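Long-range contacts in glycoside hydrolase family 16 protein (Akkermansia muciniphila, PDB 6T2N), which probably cleaves galactosidic linkages inside mucin O-glycan chains as an endo-beta-galactosidase, helping this gut bacterium to begin mucin breakdown: residues N170-I180 / Y255-F263; V193-G203 / V245-A256. One frame throughout, in Å; residues are numbered along the deposited sequence.

Interaction 1: residues N170-I180 / Y255-F263; sequences NKWGWPVNGEI and YANGAGNPF
Y255 reaches across to 170-180 and is gripped in two ways. Its ring presents an edge to one face of the W172 indole, a T-shaped stack with centroids 5.1 Å apart and planes at 89°, while its hydroxyl donates to the backbone carbonyl of V176, OH to O 2.7 Å. Tyrosine suits this place because one side chain supplies both an aromatic edge and a polar end for a carbonyl inside the protein. CG1 of V176, anti to the backbone N (chi1 179°), lies 3.6 Å from Y255 CE2 and also rests on the same indole face, filling the angle between the two rings.

P262 packs beside them, its CB against the carbonyl oxygens of V176 and N177, and farther along F263 CE1 meets I180 CG1 at 3.8 Å. G178, with no side chain, lets the chain pass close to both residues. N170 folds the first loop: OD1 accepts from W172 N, an Asx turn, while ND2 bonds N177 O and T265.

The outer side is looser. There A259 CB lies 4.0 Å from W172 CZ2, the carbonyl of G260 is at the edge of the same indole, and the neighbouring N257 and G258 lie exposed, without touching 170-180. Two irregular loops thus pack through an edge-to-face aromatic pair and the apolar side chains around it, beside the start of strand 179-181, at one edge of a GH16 beta-sandwich.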
loop_
_atom_site.group_PDB
_atom_site.type_symbol
_atom_site.label_atom_id
_atom_site.label_comp_id
_atom_site.label_asym_id
_atom_site.label_seq_id
_atom_site.Cartn_x
_atom_site.Cartn_y
_atom_site.Cartn_z
ATOM N N ASN A 170 8.660 13.470 -0.710
ATOM C CA ASN A 170 9.962 14.083 -1.080
ATOM C C ASN A 170 9.699 15.015 -2.269
ATOM O O ASN A 170 8.575 15.127 -2.707
ATOM C CB ASN A 170 11.104 13.036 -1.278
ATOM C CG ASN A 170 10.702 11.961 -2.433
ATOM O OD1 ASN A 170 10.160 12.345 -3.488
ATOM N ND2 ASN A 170 10.917 10.683 -2.216
ATOM N N LYS A 171 10.702 15.703 -2.782
ATOM C CA LYS A 171 10.493 16.745 -3.825
ATOM C C LYS A 171 10.088 16.142 -5.177
ATOM O O LYS A 171 9.934 16.941 -6.147
ATOM C CB LYS A 171 11.780 17.531 -4.029
ATOM C CG LYS A 171 12.952 16.739 -4.586
ATOM C CD LYS A 171 14.033 17.678 -5.034
ATOM C CE LYS A 171 15.072 16.975 -5.862
ATOM N NZ LYS A 171 16.369 17.690 -5.796
ATOM N N TRP A 172 9.943 14.810 -5.263
ATOM C CA TRP A 172 9.661 14.114 -6.546
ATOM C C TRP A 172 8.187 13.775 -6.609
ATOM O O TRP A 172 7.623 13.609 -5.535
ATOM C CB TRP A 172 10.522 12.858 -6.721
ATOM C CG TRP A 172 11.941 13.247 -6.932
ATOM C CD1 TRP A 172 12.404 14.129 -7.858
ATOM C CD2 TRP A 172 13.061 12.852 -6.128
ATOM N NE1 TRP A 172 13.743 14.314 -7.677
ATOM C CE2 TRP A 172 14.179 13.530 -6.639
ATOM C CE3 TRP A 172 13.225 11.982 -5.046
ATOM C CZ2 TRP A 172 15.456 13.336 -6.124
ATOM C CZ3 TRP A 172 14.470 11.808 -4.510
ATOM C CH2 TRP A 172 15.569 12.489 -5.045
ATOM N N GLY A 173 7.645 13.670 -7.826
ATOM C CA GLY A 173 6.302 13.150 -8.132
ATOM C C GLY A 173 6.445 11.789 -8.771
ATOM O O GLY A 173 7.606 11.454 -9.136
ATOM N N TRP A 174 5.340 11.035 -8.909
ATOM C CA TRP A 174 5.405 9.598 -9.269
ATOM C C TRP A 174 5.982 9.419 -10.667
ATOM O O TRP A 174 5.626 10.158 -11.565
ATOM C CB TRP A 174 4.030 9.008 -9.183
ATOM C CG TRP A 174 4.016 7.514 -9.186
ATOM C CD1 TRP A 174 4.003 6.664 -8.105
ATOM C CD2 TRP A 174 3.983 6.680 -10.354
ATOM N NE1 TRP A 174 3.983 5.354 -8.537
ATOM C CE2 TRP A 174 3.970 5.344 -9.907
ATOM C CE3 TRP A 174 3.965 6.947 -11.722
ATOM C CZ2 TRP A 174 3.951 4.280 -10.790
ATOM C CZ3 TRP A 174 3.904 5.895 -12.604
ATOM C CH2 TRP A 174 3.889 4.577 -12.133
ATOM N N PRO A 175 6.849 8.425 -10.965
ATOM C CA PRO A 175 7.305 7.388 -10.029
ATOM C C PRO A 175 8.640 7.660 -9.318
ATOM O O PRO A 175 9.176 6.758 -8.645
ATOM C CB PRO A 175 7.579 6.181 -10.941
ATOM C CG PRO A 175 7.611 6.732 -12.361
ATOM C CD PRO A 175 7.366 8.226 -12.318
ATOM N N VAL A 176 9.153 8.880 -9.497
ATOM C CA VAL A 176 10.519 9.247 -9.089
ATOM C C VAL A 176 10.509 9.318 -7.570
ATOM O O VAL A 176 11.546 9.083 -6.998
ATOM C CB VAL A 176 10.953 10.546 -9.784
ATOM C CG1 VAL A 176 12.350 10.988 -9.395
ATOM C CG2 VAL A 176 10.869 10.436 -11.297
ATOM N N ASN A 177 9.373 9.581 -6.945
ATOM C CA ASN A 177 9.297 9.712 -5.470
ATOM C C ASN A 177 9.762 8.354 -4.834
ATOM O O ASN A 177 10.125 8.314 -3.656
ATOM C CB ASN A 177 7.911 10.259 -5.023
ATOM C CG ASN A 177 6.718 9.377 -5.312
ATOM O OD1 ASN A 177 6.479 8.985 -6.458
ATOM N ND2 ASN A 177 5.933 9.114 -4.288
ATOM N N GLY A 178 9.365 7.255 -5.492
ATOM C CA GLY A 178 9.371 5.877 -4.927
ATOM C C GLY A 178 8.002 5.268 -4.529
ATOM O O GLY A 178 7.077 5.974 -4.096
ATOM N N GLU A 179 7.924 3.950 -4.648
ATOM C CA GLU A 179 6.754 3.129 -4.329
ATOM C C GLU A 179 7.217 1.731 -3.926
ATOM O O GLU A 179 7.877 1.051 -4.726
ATOM C CB GLU A 179 5.800 3.043 -5.517
ATOM C CG GLU A 179 4.372 2.662 -5.061
ATOM C CD GLU A 179 3.414 2.215 -6.162
ATOM O OE1 GLU A 179 3.231 2.977 -7.167
ATOM O OE2 GLU A 179 2.939 1.078 -6.058
ATOM N N ILE A 180 6.783 1.299 -2.747
ATOM C CA ILE A 180 7.058 -0.036 -2.133
ATOM C C ILE A 180 5.713 -0.753 -1.982
ATOM O O ILE A 180 4.928 -0.336 -1.136
ATOM C CB ILE A 180 7.746 0.159 -0.774
ATOM C CG1 ILE A 180 8.927 1.119 -0.887
ATOM C CG2 ILE A 180 8.145 -1.163 -0.149
ATOM C CD1 ILE A 180 9.357 1.634 0.447
ATOM N N TYR A 255 20.230 8.253 -7.557
ATOM C CA TYR A 255 19.806 9.013 -8.768
ATOM C C TYR A 255 20.996 9.847 -9.204
ATOM O O TYR A 255 21.690 10.261 -8.289
ATOM C CB TYR A 255 18.612 9.947 -8.509
ATOM C CG TYR A 255 17.237 9.320 -8.439
ATOM C CD1 TYR A 255 16.907 8.188 -9.167
ATOM C CD2 TYR A 255 16.245 9.916 -7.682
ATOM C CE1 TYR A 255 15.638 7.650 -9.124
ATOM C CE2 TYR A 255 14.976 9.366 -7.588
ATOM C CZ TYR A 255 14.672 8.240 -8.329
ATOM O OH TYR A 255 13.439 7.705 -8.272
ATOM N N ALA A 256 21.085 10.165 -10.501
ATOM C CA ALA A 256 22.192 10.864 -11.205
ATOM C C ALA A 256 22.415 12.260 -10.637
ATOM O O ALA A 256 21.395 12.862 -10.137
ATOM C CB ALA A 256 21.897 10.959 -12.682
ATOM N N ASN A 257 23.693 12.719 -10.765
ATOM C CA ASN A 257 24.270 14.025 -10.301
ATOM C C ASN A 257 24.329 13.999 -8.700
ATOM O O ASN A 257 24.645 13.063 -7.912
ATOM C CB ASN A 257 23.455 15.179 -10.888
ATOM C CG ASN A 257 23.414 15.050 -12.395
ATOM O OD1 ASN A 257 24.395 15.356 -13.090
ATOM N ND2 ASN A 257 22.296 14.554 -12.895
ATOM N N GLY A 258 23.653 15.063 -8.168
ATOM C CA GLY A 258 23.187 15.076 -6.757
ATOM C C GLY A 258 21.938 14.229 -6.597
ATOM O O GLY A 258 22.022 13.072 -6.129
ATOM N N ALA A 259 20.826 14.744 -7.093
ATOM C CA ALA A 259 19.471 14.238 -6.808
ATOM C C ALA A 259 19.454 13.430 -5.478
ATOM O O ALA A 259 19.172 14.055 -4.472
ATOM C CB ALA A 259 19.015 13.484 -8.040
ATOM N N GLY A 260 19.728 12.108 -5.488
ATOM C CA GLY A 260 20.042 11.235 -4.337
ATOM C C GLY A 260 18.855 10.420 -3.823
ATOM O O GLY A 260 18.168 10.891 -2.910
ATOM N N ASN A 261 18.645 9.207 -4.332
ATOM C CA ASN A 261 17.946 8.074 -3.641
ATOM C C ASN A 261 16.552 8.392 -3.090
ATOM O O ASN A 261 16.407 8.915 -1.987
ATOM C CB ASN A 261 18.761 7.474 -2.497
ATOM C CG ASN A 261 18.833 5.980 -2.678
ATOM O OD1 ASN A 261 19.913 5.433 -2.975
ATOM N ND2 ASN A 261 17.670 5.358 -2.655
ATOM N N PRO A 262 15.470 7.939 -3.768
ATOM C CA PRO A 262 14.126 8.109 -3.249
ATOM C C PRO A 262 13.790 7.198 -2.053
ATOM O O PRO A 262 12.776 7.472 -1.368
ATOM C CB PRO A 262 13.319 7.728 -4.486
ATOM C CG PRO A 262 14.090 6.621 -5.092
ATOM C CD PRO A 262 15.477 7.188 -5.032
ATOM N N PHE A 263 14.588 6.157 -1.809
ATOM C CA PHE A 263 14.312 5.142 -0.758
ATOM C C PHE A 263 14.969 5.492 0.583
ATOM O O PHE A 263 14.913 4.666 1.513
ATOM C CB PHE A 263 14.719 3.761 -1.275
ATOM C CG PHE A 263 13.794 3.279 -2.359
ATOM C CD1 PHE A 263 12.415 3.243 -2.127
ATOM C CD2 PHE A 263 14.283 2.849 -3.581
ATOM C CE1 PHE A 263 11.544 2.799 -3.092
ATOM C CE2 PHE A 263 13.407 2.415 -4.557
ATOM C CZ PHE A 263 12.040 2.398 -4.305
#

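Interaction 2: residues V193-G203 / V245-A256; sequences VYSTFHLSPDG and VKSIDLNTTNYA
Strands 193-198 and 245-249 run almost parallel, 17° between their directions, with their axes 6.3 Å apart at closest approach. They belong to different sheets, so side chains rather than backbone bonds join them. Beyond the strands the chains converge, bringing the CA atoms of G203 and Y255 to 4.4 Å.

F197 is the central side chain. CG2 of I248 sits over its ring face, 4.0 Å from the centroid, a CH-pi contact, and the aliphatic part of K246 lies at the ring edge, K246 CG 3.8 Å from F197 CE2. The K246 chain bends at chi2 (72°), which leads its amine away from this apolar surface. At one end V245 packs on S195, a small residue whose OG bonds the carbonyl of M182. V245 and K246 together face L238 in a classic beta bulge.

Past the strands, L199 CD1 meets T253 CB at 3.7 Å. G203 lays its CA over the Y255 ring, 3.7 Å from the centroid, a close approach suited to a residue without a side chain. The Y255 hydroxyl, whose stronger bond is to the carbonyl of V176, also accepts a weak one from S200 N. Strands from two stacked sheets, meeting through largely apolar side-chain surface, are characteristic of the beta-sandwich (jelly roll) of GH16 enzymes.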
loop_
_atom_site.group_PDB
_atom_site.type_symbol
_atom_site.label_atom_id
_atom_site.label_comp_id
_atom_site.label_asym_id
_atom_site.label_seq_id
_atom_site.Cartn_x
_atom_site.Cartn_y
_atom_site.Cartn_z
ATOM N N VAL A 193 1.347 -13.679 -4.835
ATOM C CA VAL A 193 1.772 -12.403 -4.186
ATOM C C VAL A 193 2.879 -11.756 -5.029
ATOM O O VAL A 193 3.967 -12.405 -5.177
ATOM C CB VAL A 193 2.326 -12.642 -2.766
ATOM C CG1 VAL A 193 2.758 -11.346 -2.111
ATOM C CG2 VAL A 193 1.355 -13.370 -1.853
ATOM N N TYR A 194 2.626 -10.518 -5.487
ATOM C CA TYR A 194 3.583 -9.567 -6.094
ATOM C C TYR A 194 4.055 -8.563 -5.053
ATOM O O TYR A 194 3.217 -7.875 -4.507
ATOM C CB TYR A 194 2.896 -8.761 -7.193
ATOM C CG TYR A 194 2.582 -9.562 -8.428
ATOM C CD1 TYR A 194 1.413 -10.306 -8.528
ATOM C CD2 TYR A 194 3.468 -9.602 -9.497
ATOM C CE1 TYR A 194 1.137 -11.080 -9.648
ATOM C CE2 TYR A 194 3.202 -10.368 -10.622
ATOM C CZ TYR A 194 2.035 -11.114 -10.705
ATOM O OH TYR A 194 1.774 -11.863 -11.822
ATOM N N SER A 195 5.360 -8.454 -4.823
ATOM C CA SER A 195 6.026 -7.318 -4.127
ATOM C C SER A 195 7.024 -6.671 -5.092
ATOM O O SER A 195 7.604 -7.400 -5.950
ATOM C CB SER A 195 6.679 -7.768 -2.886
ATOM O OG SER A 195 5.962 -8.875 -2.346
ATOM N N THR A 196 7.077 -5.339 -5.075
ATOM C CA THR A 196 7.433 -4.539 -6.276
ATOM C C THR A 196 7.874 -3.155 -5.799
ATOM O O THR A 196 7.262 -2.632 -4.878
ATOM C CB THR A 196 6.320 -4.608 -7.343
ATOM O OG1 THR A 196 6.143 -5.934 -7.862
ATOM C CG2 THR A 196 6.609 -3.797 -8.582
ATOM N N PHE A 197 9.010 -2.679 -6.333
ATOM C CA PHE A 197 9.571 -1.325 -6.099
ATOM C C PHE A 197 9.509 -0.539 -7.408
ATOM O O PHE A 197 9.649 -1.151 -8.489
ATOM C CB PHE A 197 10.992 -1.460 -5.586
ATOM C CG PHE A 197 11.019 -2.231 -4.266
ATOM C CD1 PHE A 197 10.918 -1.595 -3.095
ATOM C CD2 PHE A 197 11.374 -3.599 -4.290
ATOM C CE1 PHE A 197 11.188 -2.298 -1.947
ATOM C CE2 PHE A 197 11.653 -4.298 -3.135
ATOM C CZ PHE A 197 11.566 -3.640 -1.965
ATOM N N HIS A 198 9.179 0.741 -7.318
ATOM C CA HIS A 198 8.914 1.588 -8.505
ATOM C C HIS A 198 9.712 2.818 -8.206
ATOM O O HIS A 198 9.714 3.232 -7.014
ATOM C CB HIS A 198 7.438 2.017 -8.702
ATOM C CG HIS A 198 6.439 0.932 -8.927
ATOM N ND1 HIS A 198 6.135 0.467 -10.187
ATOM C CD2 HIS A 198 5.696 0.215 -8.062
ATOM C CE1 HIS A 198 5.248 -0.485 -10.100
ATOM N NE2 HIS A 198 4.969 -0.666 -8.801
ATOM N N LEU A 199 10.345 3.338 -9.247
ATOM C CA LEU A 199 11.432 4.357 -9.191
ATOM C C LEU A 199 11.930 4.609 -10.599
ATOM O O LEU A 199 11.718 3.746 -11.501
ATOM C CB LEU A 199 12.600 3.923 -8.304
ATOM C CG LEU A 199 13.593 2.892 -8.826
ATOM C CD1 LEU A 199 14.808 3.034 -7.947
ATOM C CD2 LEU A 199 13.118 1.447 -8.756
ATOM N N SER A 200 12.508 5.768 -10.812
ATOM C CA SER A 200 12.971 6.099 -12.165
ATOM C C SER A 200 14.395 5.579 -12.301
ATOM O O SER A 200 15.055 5.283 -11.309
ATOM C CB SER A 200 12.832 7.536 -12.455
ATOM O OG SER A 200 14.012 8.204 -12.082
ATOM N N PRO A 201 14.848 5.338 -13.541
ATOM C CA PRO A 201 16.118 4.665 -13.742
ATOM C C PRO A 201 17.247 5.563 -13.214
ATOM O O PRO A 201 18.085 5.072 -12.544
ATOM C CB PRO A 201 16.141 4.348 -15.239
ATOM C CG PRO A 201 15.086 5.239 -15.885
ATOM C CD PRO A 201 14.138 5.657 -14.790
ATOM N N ASP A 202 17.203 6.857 -13.484
ATOM C CA ASP A 202 18.130 7.888 -12.951
ATOM C C ASP A 202 17.265 8.924 -12.248
ATOM O O ASP A 202 16.037 8.760 -12.282
ATOM C CB ASP A 202 18.831 8.521 -14.137
ATOM C CG ASP A 202 17.879 8.708 -15.308
ATOM O OD1 ASP A 202 16.698 8.977 -15.055
ATOM O OD2 ASP A 202 18.316 8.568 -16.461
ATOM N N GLY A 203 17.783 10.036 -11.759
ATOM C CA GLY A 203 16.822 11.041 -11.233
ATOM C C GLY A 203 15.992 11.783 -12.300
ATOM O O GLY A 203 15.241 12.639 -11.900
ATOM N N VAL A 245 10.028 -12.160 -1.060
ATOM C CA VAL A 245 9.509 -11.853 -2.421
ATOM C C VAL A 245 10.564 -11.060 -3.216
ATOM O O VAL A 245 10.974 -11.483 -4.325
ATOM C CB VAL A 245 8.180 -11.106 -2.322
ATOM C CG1 VAL A 245 7.483 -11.108 -3.670
ATOM C CG2 VAL A 245 7.297 -11.736 -1.267
ATOM N N LYS A 246 11.022 -9.951 -2.660
ATOM C CA LYS A 246 11.946 -9.065 -3.385
ATOM C C LYS A 246 12.816 -8.280 -2.393
ATOM O O LYS A 246 12.340 -7.778 -1.401
ATOM C CB LYS A 246 11.096 -8.226 -4.322
ATOM C CG LYS A 246 11.875 -7.430 -5.322
ATOM C CD LYS A 246 12.485 -8.283 -6.399
ATOM C CE LYS A 246 13.604 -7.539 -7.100
ATOM N NZ LYS A 246 13.810 -8.049 -8.466
ATOM N N SER A 247 14.115 -8.298 -2.626
ATOM C CA SER A 247 15.116 -7.416 -1.985
ATOM C C SER A 247 15.524 -6.387 -3.035
ATOM O O SER A 247 15.511 -6.743 -4.211
ATOM C CB SER A 247 16.320 -8.201 -1.538
ATOM O OG SER A 247 17.381 -8.071 -2.497
ATOM N N ILE A 248 15.919 -5.203 -2.595
ATOM C CA ILE A 248 16.604 -4.173 -3.408
ATOM C C ILE A 248 17.856 -3.718 -2.640
ATOM O O ILE A 248 17.757 -3.633 -1.419
ATOM C CB ILE A 248 15.570 -3.072 -3.661
ATOM C CG1 ILE A 248 16.079 -2.105 -4.724
ATOM C CG2 ILE A 248 15.182 -2.344 -2.388
ATOM C CD1 ILE A 248 15.122 -0.961 -4.962
ATOM N N ASP A 249 19.033 -3.558 -3.282
ATOM C CA ASP A 249 20.218 -2.925 -2.631
ATOM C C ASP A 249 20.088 -1.421 -2.920
ATOM O O ASP A 249 19.985 -1.055 -4.108
ATOM C CB ASP A 249 21.522 -3.628 -3.033
ATOM C CG ASP A 249 22.822 -2.902 -2.688
ATOM O OD1 ASP A 249 22.731 -1.792 -2.045
ATOM O OD2 ASP A 249 23.935 -3.432 -3.095
ATOM N N LEU A 250 19.991 -0.575 -1.887
ATOM C CA LEU A 250 19.768 0.901 -2.074
ATOM C C LEU A 250 21.048 1.607 -2.642
ATOM O O LEU A 250 20.951 2.782 -3.130
ATOM C CB LEU A 250 19.312 1.499 -0.734
ATOM C CG LEU A 250 17.804 1.598 -0.495
ATOM C CD1 LEU A 250 17.033 0.539 -1.262
ATOM C CD2 LEU A 250 17.497 1.502 0.993
ATOM N N ASN A 251 22.220 0.951 -2.630
ATOM C CA ASN A 251 23.478 1.502 -3.267
ATOM C C ASN A 251 23.418 1.497 -4.840
ATOM O O ASN A 251 24.016 2.238 -5.495
ATOM C CB ASN A 251 24.860 0.861 -2.808
ATOM C CG ASN A 251 24.919 1.177 -1.162
ATOM O OD1 ASN A 251 24.728 0.334 -0.283
ATOM N ND2 ASN A 251 25.187 2.329 -0.716
ATOM N N THR A 252 22.289 0.833 -5.354
ATOM C CA THR A 252 21.905 0.761 -6.802
ATOM C C THR A 252 20.700 1.677 -7.157
ATOM O O THR A 252 20.482 1.944 -8.369
ATOM C CB THR A 252 21.580 -0.675 -7.221
ATOM O OG1 THR A 252 20.299 -0.885 -6.622
ATOM C CG2 THR A 252 22.617 -1.698 -6.793
ATOM N N THR A 253 19.973 2.207 -6.173
ATOM C CA THR A 253 18.884 3.190 -6.436
ATOM C C THR A 253 19.371 4.622 -6.162
ATOM O O THR A 253 18.521 5.455 -5.800
ATOM C CB THR A 253 17.630 2.877 -5.615
ATOM O OG1 THR A 253 17.754 3.188 -4.219
ATOM C CG2 THR A 253 17.280 1.412 -5.718
ATOM N N ASN A 254 20.655 4.924 -6.376
ATOM C CA ASN A 254 21.166 6.318 -6.346
ATOM C C ASN A 254 20.638 6.981 -7.659
ATOM O O ASN A 254 20.795 6.299 -8.855
ATOM C CB ASN A 254 22.718 6.352 -6.168
ATOM C CG ASN A 254 23.221 6.421 -4.692
ATOM O OD1 ASN A 254 22.474 7.120 -3.923
ATOM N ND2 ASN A 254 23.946 5.641 -4.172
ATOM N N TYR A 255 20.230 8.253 -7.557
ATOM C CA TYR A 255 19.806 9.013 -8.768
ATOM C C TYR A 255 20.996 9.847 -9.204
ATOM O O TYR A 255 21.690 10.261 -8.289
ATOM C CB TYR A 255 18.612 9.947 -8.509
ATOM C CG TYR A 255 17.237 9.320 -8.439
ATOM C CD1 TYR A 255 16.907 8.188 -9.167
ATOM C CD2 TYR A 255 16.245 9.916 -7.682
ATOM C CE1 TYR A 255 15.638 7.650 -9.124
ATOM C CE2 TYR A 255 14.976 9.366 -7.588
ATOM C CZ TYR A 255 14.672 8.240 -8.329
ATOM O OH TYR A 255 13.439 7.705 -8.272
ATOM N N ALA A 256 21.085 10.165 -10.501
ATOM C CA ALA A 256 22.192 10.864 -11.205
ATOM C C ALA A 256 22.415 12.260 -10.637
ATOM O O ALA A 256 21.395 12.862 -10.137
ATOM C CB ALA A 256 21.897 10.959 -12.682
#

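Interaction 2 is nested inside the loop closed by interaction 1: along the chain come 170-180, 193-203, 245-256 and 255-263. The centres lie about 10 Å apart, and Y255 serves both contacts, its ring lying between W172 at one edge and S200 at the other. Strands 179-181 and 192-198 are antiparallel neighbours in the mixed sheet, joined by a backbone hydrogen bond from H198 N to E179 O (2.9 Å), whereas strand 243-249 belongs to the other sheet. The loop leaving that strand runs through 255-263 toward strand 267-275 of the mixed sheet. The two contacts therefore form one continuous junction, tying both sheets of the sandwich to the loops at one edge.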